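Local coordinates for protein 2-dehydropantoate 2-reductase (PDB 3EGO) that probably catalyses the NADPH-dependent reduction of ketopantoate to pantoic acid, the second step in making pantoate for pantothenate biosynthesis, at residues A18-L23 and H161-F166; L47-E52 and V134-L139. One frame throughout, in Å; residues are numbered along the deposited sequence.

Contact 1 (18-23 with 161-166) and contact 2 (47-52 with 134-139) lie in the NADP-binding part of the enzyme, with centres about 13 Å apart. They meet at the hydroxyl of Y20. Y20 OH lies 2.7 Å from K49 NZ and also 2.7 Å from H136 ND1, both probable hydrogen bonds. Y20 CE1 also packs on L47 CD1 at 3.7 Å. Along the chain, contact 2 is nested inside the loop closed by contact 1. Both lie near the predicted cofactor site: the side chain of V134 is about 4 Å from that of A126, and the side chain of F166 about 7 Å from that of V13.

Contact 1 of 2, residues A18-L23 and H161-F166; sequences AYYLSL and HNHSDF
Y20 and F166 pack ring against ring, with planes 11° apart. The rings are slid past each other and barely overlap. Each CB lies over the other's ring in a CH-pi contact: Y20 CB is 3.5 Å from the centroid of the F166 ring, and F166 CB 3.9 Å from that of Y20. Y19 CD2 lies over the centre of the opposite Y20 face, and Y20 OH bonds to K49 and H136. H163 completes the aromatic cluster. The edge of Y20 meets the face of H163 in a T-shaped pair, with CE2 above the imidazole near its rim. The backbone N-H of D165 holds this imidazole through a bond of 2.9 Å to H163 ND1, in the ring plane.

Aliphatic contacts flank the rings. L23 CD1 touches H163 CD2 at 3.7 Å, and L21 reaches CE2 of F166 with its CG.

A water links the two backbones. It donates to Y20 O at 2.9 Å and accepts from H163 N.

The contact joins helix 12-22 to the loop between strands 142-146 and 168-170. A18 and L21 pack on strands 4-8 and 26-30, and Y19 rests on strand 52-61. The ring of H124 meets that of F166, nearly parallel.

Contact 2 of 2, residues L47-E52 and V134-L139; sequences LYKGGE and VDHTGL
Y48 exchanges two backbone hydrogen bonds with strand 133-138. Its N-H donates to V134 O at 2.8 Å, and its carbonyl accepts from H136 N at 2.7 Å. These bonds join strands 45-49 and 133-138 in parallel. L47 CA adds a CA-H...O contact to V134 O.

D135 extends its carboxylate beside Y48, with CG anti to the backbone N (chi1 -176°). D135 OD1 lies 3.1 Å from Y48 O, but both atoms are acceptors and do not bond. A water donates a short hydrogen bond of 2.5 Å to D135 OD1. The same water donates to H136 O and accepts from G50 N, tying the turn to the neighbouring strand. The type I' turn from K49 to E52 is closed by backbone bonds in both directions between these two residues.

The side chains of K49 and H136 lie side by side, pointing the same way. K49 CD lies 3.8 Å from H136 ND1 and equally far from L139 CD2, which sits over the centre of the imidazole. Y20 OH satisfies both polar ends. D165 is a weak, distant ion-pair partner of K49. L47 CD1 and V134 CG1 meet on the side facing helix 12-22.

K49 NZ is 4.8 Å from H136 ND1, and its charge would tend to disfavour a protonated imidazole. The approach of D135 OD1 to Y48 O is probably tolerated because each acceptor has its own donor.

Contact 1 of 2, residues A18-L23 and H161-F166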
ATOM      1  N   ALA A  18      19.948  -9.598  28.287  1.00 22.28           N
ATOM      2  CA  ALA A  18      20.233 -10.698  29.222  1.00 20.88           C
ATOM      3  C   ALA A  18      21.726 -10.999  29.211  1.00 23.03           C
ATOM      4  O   ALA A  18      22.310 -11.152  30.259  1.00 24.85           O
ATOM      5  CB  ALA A  18      19.424 -11.941  28.813  1.00 19.75           C
ATOM      6  N   TYR A  19      22.356 -11.056  28.034  1.00 20.16           N
ATOM      7  CA  TYR A  19      23.775 -11.319  28.001  1.00 22.87           C
ATOM      8  C   TYR A  19      24.579 -10.276  28.821  1.00 24.87           C
ATOM      9  O   TYR A  19      25.402 -10.579  29.724  1.00 22.62           O
ATOM     10  CB  TYR A  19      24.317 -11.388  26.552  1.00 23.69           C
ATOM     11  CG  TYR A  19      25.830 -11.544  26.647  1.00 27.19           C
ATOM     12  CD1 TYR A  19      26.397 -12.788  26.941  1.00 28.16           C
ATOM     13  CD2 TYR A  19      26.675 -10.436  26.559  1.00 23.78           C
ATOM     14  CE1 TYR A  19      27.765 -12.919  27.093  1.00 25.09           C
ATOM     15  CE2 TYR A  19      28.008 -10.551  26.712  1.00 23.67           C
ATOM     16  CZ  TYR A  19      28.551 -11.802  27.004  1.00 29.66           C
ATOM     17  OH  TYR A  19      29.909 -11.910  27.163  1.00 34.60           O
ATOM     18  N   TYR A  20      24.327  -9.015  28.539  1.00 21.89           N
ATOM     19  CA  TYR A  20      25.183  -8.027  29.101  1.00 24.66           C
ATOM     20  C   TYR A  20      24.894  -7.788  30.565  1.00 23.57           C
ATOM     21  O   TYR A  20      25.833  -7.525  31.330  1.00 28.03           O
ATOM     22  CB  TYR A  20      25.118  -6.734  28.269  1.00 22.44           C
ATOM     23  CG  TYR A  20      25.938  -6.762  27.010  1.00 24.15           C
ATOM     24  CD1 TYR A  20      25.331  -6.809  25.759  1.00 23.46           C
ATOM     25  CD2 TYR A  20      27.331  -6.691  27.071  1.00 18.70           C
ATOM     26  CE1 TYR A  20      26.078  -6.796  24.594  1.00 25.04           C
ATOM     27  CE2 TYR A  20      28.085  -6.677  25.922  1.00 22.29           C
ATOM     28  CZ  TYR A  20      27.443  -6.732  24.673  1.00 21.09           C
ATOM     29  OH  TYR A  20      28.192  -6.709  23.499  1.00 21.99           O
ATOM     30  N   LEU A  21      23.624  -7.875  30.980  1.00 21.16           N
ATOM     31  CA  LEU A  21      23.296  -7.649  32.407  1.00 22.09           C
ATOM     32  C   LEU A  21      23.727  -8.860  33.265  1.00 23.78           C
ATOM     33  O   LEU A  21      24.107  -8.705  34.421  1.00 25.19           O
ATOM     34  CB  LEU A  21      21.801  -7.362  32.609  1.00 21.48           C
ATOM     35  CG  LEU A  21      21.359  -6.016  31.967  1.00 20.16           C
ATOM     36  CD1 LEU A  21      19.809  -5.857  31.922  1.00 21.35           C
ATOM     37  CD2 LEU A  21      22.054  -4.849  32.720  1.00 19.68           C
ATOM     38  N   SER A  22      23.746 -10.037  32.656  1.00 24.90           N
ATOM     39  CA  SER A  22      24.260 -11.254  33.325  1.00 25.58           C
ATOM     40  C   SER A  22      25.727 -11.106  33.753  1.00 29.03           C
ATOM     41  O   SER A  22      26.180 -11.816  34.655  1.00 28.94           O
ATOM     42  CB  SER A  22      24.134 -12.451  32.401  1.00 26.65           C
ATOM     43  OG  SER A  22      25.263 -12.523  31.539  1.00 30.58           O
ATOM     44  N   LEU A  23      26.470 -10.187  33.142  1.00 26.16           N
ATOM     45  CA  LEU A  23      27.865  -9.966  33.533  1.00 27.99           C
ATOM     46  C   LEU A  23      28.007  -9.373  34.917  1.00 28.95           C
ATOM     47  O   LEU A  23      29.081  -9.438  35.482  1.00 30.05           O
ATOM     48  CB  LEU A  23      28.620  -9.065  32.539  1.00 26.52           C
ATOM     49  CG  LEU A  23      28.686  -9.545  31.079  1.00 31.64           C
ATOM     50  CD1 LEU A  23      29.268  -8.445  30.222  1.00 29.97           C
ATOM     51  CD2 LEU A  23      29.538 -10.776  30.944  1.00 35.44           C
ATOM     52  N   HIS A 161      27.676  -0.295  36.985  1.00 33.90           N
ATOM     53  CA  HIS A 161      28.740  -0.841  36.159  1.00 33.17           C
ATOM     54  C   HIS A 161      28.222  -1.613  34.958  1.00 31.70           C
ATOM     55  O   HIS A 161      27.422  -2.548  35.110  1.00 30.60           O
ATOM     56  CB  HIS A 161      29.628  -1.751  37.009  1.00 35.28           C
ATOM     57  CG  HIS A 161      30.434  -0.998  38.021  1.00 41.86           C
ATOM     58  ND1 HIS A 161      30.397  -1.284  39.369  1.00 44.56           N
ATOM     59  CD2 HIS A 161      31.278   0.054  37.878  1.00 42.99           C
ATOM     60  CE1 HIS A 161      31.198  -0.451  40.013  1.00 42.40           C
ATOM     61  NE2 HIS A 161      31.741   0.370  39.133  1.00 49.59           N
ATOM     62  N   ASN A 162      28.664  -1.214  33.771  1.00 27.73           N
ATOM     63  CA  ASN A 162      28.288  -1.965  32.564  1.00 28.92           C
ATOM     64  C   ASN A 162      29.429  -2.304  31.629  1.00 29.71           C
ATOM     65  O   ASN A 162      30.452  -1.629  31.662  1.00 30.46           O
ATOM     66  CB  ASN A 162      27.172  -1.237  31.840  1.00 26.92           C
ATOM     67  CG  ASN A 162      25.864  -1.447  32.521  1.00 33.28           C
ATOM     68  OD1 ASN A 162      25.406  -0.590  33.239  1.00 31.87           O
ATOM     69  ND2 ASN A 162      25.289  -2.647  32.360  1.00 34.63           N
ATOM     70  N   HIS A 163      29.266  -3.346  30.800  1.00 26.52           N
ATOM     71  CA  HIS A 163      30.267  -3.626  29.748  1.00 27.56           C
ATOM     72  C   HIS A 163      30.451  -2.390  28.883  1.00 27.49           C
ATOM     73  O   HIS A 163      29.492  -1.690  28.596  1.00 26.54           O
ATOM     74  CB  HIS A 163      29.815  -4.788  28.859  1.00 27.92           C
ATOM     75  CG  HIS A 163      30.903  -5.355  28.002  1.00 23.04           C
ATOM     76  ND1 HIS A 163      31.341  -4.740  26.856  1.00 23.29           N
ATOM     77  CD2 HIS A 163      31.649  -6.476  28.137  1.00 26.75           C
ATOM     78  CE1 HIS A 163      32.309  -5.457  26.310  1.00 28.70           C
ATOM     79  NE2 HIS A 163      32.501  -6.531  27.059  1.00 28.94           N
ATOM     80  N   SER A 164      31.668  -2.155  28.398  1.00 29.18           N
ATOM     81  CA  SER A 164      31.929  -0.985  27.588  1.00 30.56           C
ATOM     82  C   SER A 164      30.989  -0.929  26.399  1.00 29.99           C
ATOM     83  O   SER A 164      30.648   0.151  25.919  1.00 28.01           O
ATOM     84  CB  SER A 164      33.380  -1.006  27.098  1.00 33.49           C
ATOM     85  OG  SER A 164      34.248  -0.955  28.216  1.00 43.57           O
ATOM     86  N   ASP A 165      30.553  -2.097  25.914  1.00 28.28           N
ATOM     87  CA  ASP A 165      29.772  -2.115  24.672  1.00 26.14           C
ATOM     88  C   ASP A 165      28.283  -2.099  24.919  1.00 24.95           C
ATOM     89  O   ASP A 165      27.518  -2.110  23.950  1.00 24.93           O
ATOM     90  CB  ASP A 165      30.109  -3.325  23.789  1.00 26.49           C
ATOM     91  CG  ASP A 165      31.525  -3.281  23.218  1.00 33.88           C
ATOM     92  OD1 ASP A 165      31.996  -2.207  22.799  1.00 31.55           O
ATOM     93  OD2 ASP A 165      32.119  -4.358  23.127  1.00 33.19           O
ATOM     94  N   PHE A 166      27.902  -2.031  26.203  1.00 24.37           N
ATOM     95  CA  PHE A 166      26.537  -1.977  26.658  1.00 24.20           C
ATOM     96  C   PHE A 166      26.347  -0.731  27.530  1.00 20.90           C
ATOM     97  O   PHE A 166      25.936  -0.847  28.636  1.00 22.47           O
ATOM     98  CB  PHE A 166      26.161  -3.244  27.482  1.00 22.59           C
ATOM     99  CG  PHE A 166      24.665  -3.528  27.538  1.00 22.92           C
ATOM    100  CD1 PHE A 166      23.930  -3.850  26.370  1.00 19.78           C
ATOM    101  CD2 PHE A 166      23.983  -3.463  28.767  1.00 22.54           C
ATOM    102  CE1 PHE A 166      22.513  -4.106  26.450  1.00 19.89           C
ATOM    103  CE2 PHE A 166      22.602  -3.725  28.857  1.00 25.13           C
ATOM    104  CZ  PHE A 166      21.863  -4.033  27.689  1.00 23.66           C
TER
HETATM  105  O   HOH W   1      26.766  -4.790  31.128  1.00 24.93           O

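Contact 2 of 2, residues L47-E52 and V134-L139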
ATOM      1  N   LEU A  47      26.378 -14.678  22.516  1.00 25.73           N
ATOM      2  CA  LEU A  47      26.331 -13.394  21.848  1.00 26.50           C
ATOM      3  C   LEU A  47      27.473 -13.355  20.878  1.00 26.06           C
ATOM      4  O   LEU A  47      28.614 -13.693  21.248  1.00 27.61           O
ATOM      5  CB  LEU A  47      26.463 -12.261  22.864  1.00 27.22           C
ATOM      6  CG  LEU A  47      26.503 -10.892  22.174  1.00 28.72           C
ATOM      7  CD1 LEU A  47      25.422  -9.966  22.764  1.00 23.29           C
ATOM      8  CD2 LEU A  47      27.875 -10.345  22.358  1.00 24.18           C
ATOM      9  N   TYR A  48      27.168 -12.954  19.645  1.00 25.70           N
ATOM     10  CA  TYR A  48      28.158 -12.806  18.576  1.00 27.39           C
ATOM     11  C   TYR A  48      28.455 -11.320  18.402  1.00 30.10           C
ATOM     12  O   TYR A  48      27.540 -10.468  18.376  1.00 27.53           O
ATOM     13  CB  TYR A  48      27.612 -13.367  17.260  1.00 27.44           C
ATOM     14  CG  TYR A  48      27.254 -14.846  17.239  1.00 32.50           C
ATOM     15  CD1 TYR A  48      28.018 -15.755  16.516  1.00 34.10           C
ATOM     16  CD2 TYR A  48      26.130 -15.327  17.917  1.00 38.82           C
ATOM     17  CE1 TYR A  48      27.669 -17.129  16.487  1.00 40.11           C
ATOM     18  CE2 TYR A  48      25.788 -16.656  17.906  1.00 39.74           C
ATOM     19  CZ  TYR A  48      26.553 -17.561  17.189  1.00 39.12           C
ATOM     20  OH  TYR A  48      26.193 -18.891  17.178  1.00 42.98           O
ATOM     21  N   LYS A  49      29.728 -10.973  18.318  1.00 25.26           N
ATOM     22  CA  LYS A  49      30.054  -9.596  18.157  1.00 28.70           C
ATOM     23  C   LYS A  49      31.300  -9.556  17.339  1.00 27.95           C
ATOM     24  O   LYS A  49      32.397  -9.806  17.863  1.00 28.35           O
ATOM     25  CB  LYS A  49      30.265  -8.897  19.480  1.00 28.38           C
ATOM     26  CG  LYS A  49      30.364  -7.419  19.345  1.00 28.22           C
ATOM     27  CD  LYS A  49      30.250  -6.785  20.701  1.00 27.46           C
ATOM     28  CE  LYS A  49      31.293  -7.382  21.683  1.00 38.02           C
ATOM     29  NZ  LYS A  49      30.839  -7.306  23.143  1.00 35.18           N
ATOM     30  N   GLY A  50      31.083  -9.255  16.064  1.00 27.92           N
ATOM     31  CA  GLY A  50      32.129  -9.056  15.063  1.00 32.23           C
ATOM     32  C   GLY A  50      33.286 -10.031  15.110  1.00 36.32           C
ATOM     33  O   GLY A  50      34.460  -9.617  15.135  1.00 42.42           O
ATOM     34  N   GLY A  51      32.993 -11.325  15.074  1.00 34.60           N
ATOM     35  CA  GLY A  51      34.107 -12.307  15.073  1.00 32.57           C
ATOM     36  C   GLY A  51      34.371 -12.979  16.415  1.00 30.07           C
ATOM     37  O   GLY A  51      35.005 -14.045  16.484  1.00 28.53           O
ATOM     38  N   GLU A  52      33.887 -12.364  17.488  1.00 28.23           N
ATOM     39  CA  GLU A  52      33.930 -12.993  18.789  1.00 25.59           C
ATOM     40  C   GLU A  52      32.578 -13.626  19.149  1.00 27.80           C
ATOM     41  O   GLU A  52      31.502 -13.162  18.741  1.00 25.53           O
ATOM     42  CB  GLU A  52      34.370 -12.005  19.858  1.00 26.21           C
ATOM     43  CG  GLU A  52      35.746 -11.391  19.589  1.00 25.70           C
ATOM     44  CD  GLU A  52      36.131 -10.361  20.612  1.00 34.29           C
ATOM     45  OE1 GLU A  52      35.519  -9.264  20.632  1.00 33.02           O
ATOM     46  OE2 GLU A  52      37.052 -10.642  21.400  1.00 24.32           O
ATOM     47  N   VAL A 134      22.273 -14.335  19.831  1.00 22.35           N
ATOM     48  CA  VAL A 134      22.003 -12.983  19.359  1.00 22.52           C
ATOM     49  C   VAL A 134      23.286 -12.364  18.813  1.00 21.68           C
ATOM     50  O   VAL A 134      24.385 -12.480  19.393  1.00 22.86           O
ATOM     51  CB  VAL A 134      21.324 -12.076  20.469  1.00 24.00           C
ATOM     52  CG1 VAL A 134      22.297 -11.799  21.629  1.00 22.63           C
ATOM     53  CG2 VAL A 134      20.844 -10.700  19.880  1.00 21.48           C
ATOM     54  N   ASP A 135      23.160 -11.645  17.715  1.00 19.20           N
ATOM     55  CA  ASP A 135      24.333 -11.023  17.136  1.00 20.68           C
ATOM     56  C   ASP A 135      24.240  -9.555  17.480  1.00 21.41           C
ATOM     57  O   ASP A 135      23.231  -8.928  17.160  1.00 19.92           O
ATOM     58  CB  ASP A 135      24.243 -11.224  15.639  1.00 21.48           C
ATOM     59  CG  ASP A 135      25.461 -10.715  14.879  1.00 30.55           C
ATOM     60  OD1 ASP A 135      26.424 -10.201  15.470  1.00 30.32           O
ATOM     61  OD2 ASP A 135      25.442 -10.855  13.643  1.00 32.59           O
ATOM     62  N   HIS A 136      25.256  -9.009  18.147  1.00 20.73           N
ATOM     63  CA  HIS A 136      25.271  -7.584  18.487  1.00 19.45           C
ATOM     64  C   HIS A 136      25.853  -6.860  17.261  1.00 23.19           C
ATOM     65  O   HIS A 136      27.109  -6.673  17.153  1.00 24.83           O
ATOM     66  CB  HIS A 136      26.173  -7.340  19.706  1.00 22.81           C
ATOM     67  CG  HIS A 136      25.999  -5.995  20.351  1.00 18.53           C
ATOM     68  ND1 HIS A 136      26.710  -5.613  21.469  1.00 22.77           N
ATOM     69  CD2 HIS A 136      25.184  -4.946  20.045  1.00 20.65           C
ATOM     70  CE1 HIS A 136      26.349  -4.394  21.828  1.00 22.35           C
ATOM     71  NE2 HIS A 136      25.420  -3.966  20.984  1.00 24.25           N
ATOM     72  N   THR A 137      24.964  -6.506  16.333  1.00 23.18           N
ATOM     73  CA  THR A 137      25.364  -5.938  15.034  1.00 23.99           C
ATOM     74  C   THR A 137      25.659  -4.436  15.053  1.00 26.76           C
ATOM     75  O   THR A 137      26.308  -3.914  14.141  1.00 27.15           O
ATOM     76  CB  THR A 137      24.252  -6.173  13.954  1.00 25.63           C
ATOM     77  OG1 THR A 137      22.993  -5.734  14.466  1.00 23.96           O
ATOM     78  CG2 THR A 137      24.134  -7.611  13.627  1.00 25.89           C
ATOM     79  N   GLY A 138      25.183  -3.737  16.077  1.00 25.40           N
ATOM     80  CA  GLY A 138      25.246  -2.278  16.103  1.00 27.68           C
ATOM     81  C   GLY A 138      25.581  -1.865  17.518  1.00 25.05           C
ATOM     82  O   GLY A 138      24.807  -2.043  18.423  1.00 22.90           O
ATOM     83  N   LEU A 139      26.781  -1.358  17.719  1.00 25.64           N
ATOM     84  CA  LEU A 139      27.223  -1.038  19.045  1.00 26.90           C
ATOM     85  C   LEU A 139      26.628   0.308  19.412  1.00 29.30           C
ATOM     86  O   LEU A 139      27.164   1.359  19.042  1.00 30.18           O
ATOM     87  CB  LEU A 139      28.756  -1.007  19.097  1.00 30.29           C
ATOM     88  CG  LEU A 139      29.466  -2.255  18.530  1.00 30.48           C
ATOM     89  CD1 LEU A 139      31.006  -2.107  18.606  1.00 35.93           C
ATOM     90  CD2 LEU A 139      29.036  -3.505  19.297  1.00 32.66           C
TER
HETATM   91  O   HOH W   2      28.374  -8.614  15.047  1.00 39.09           O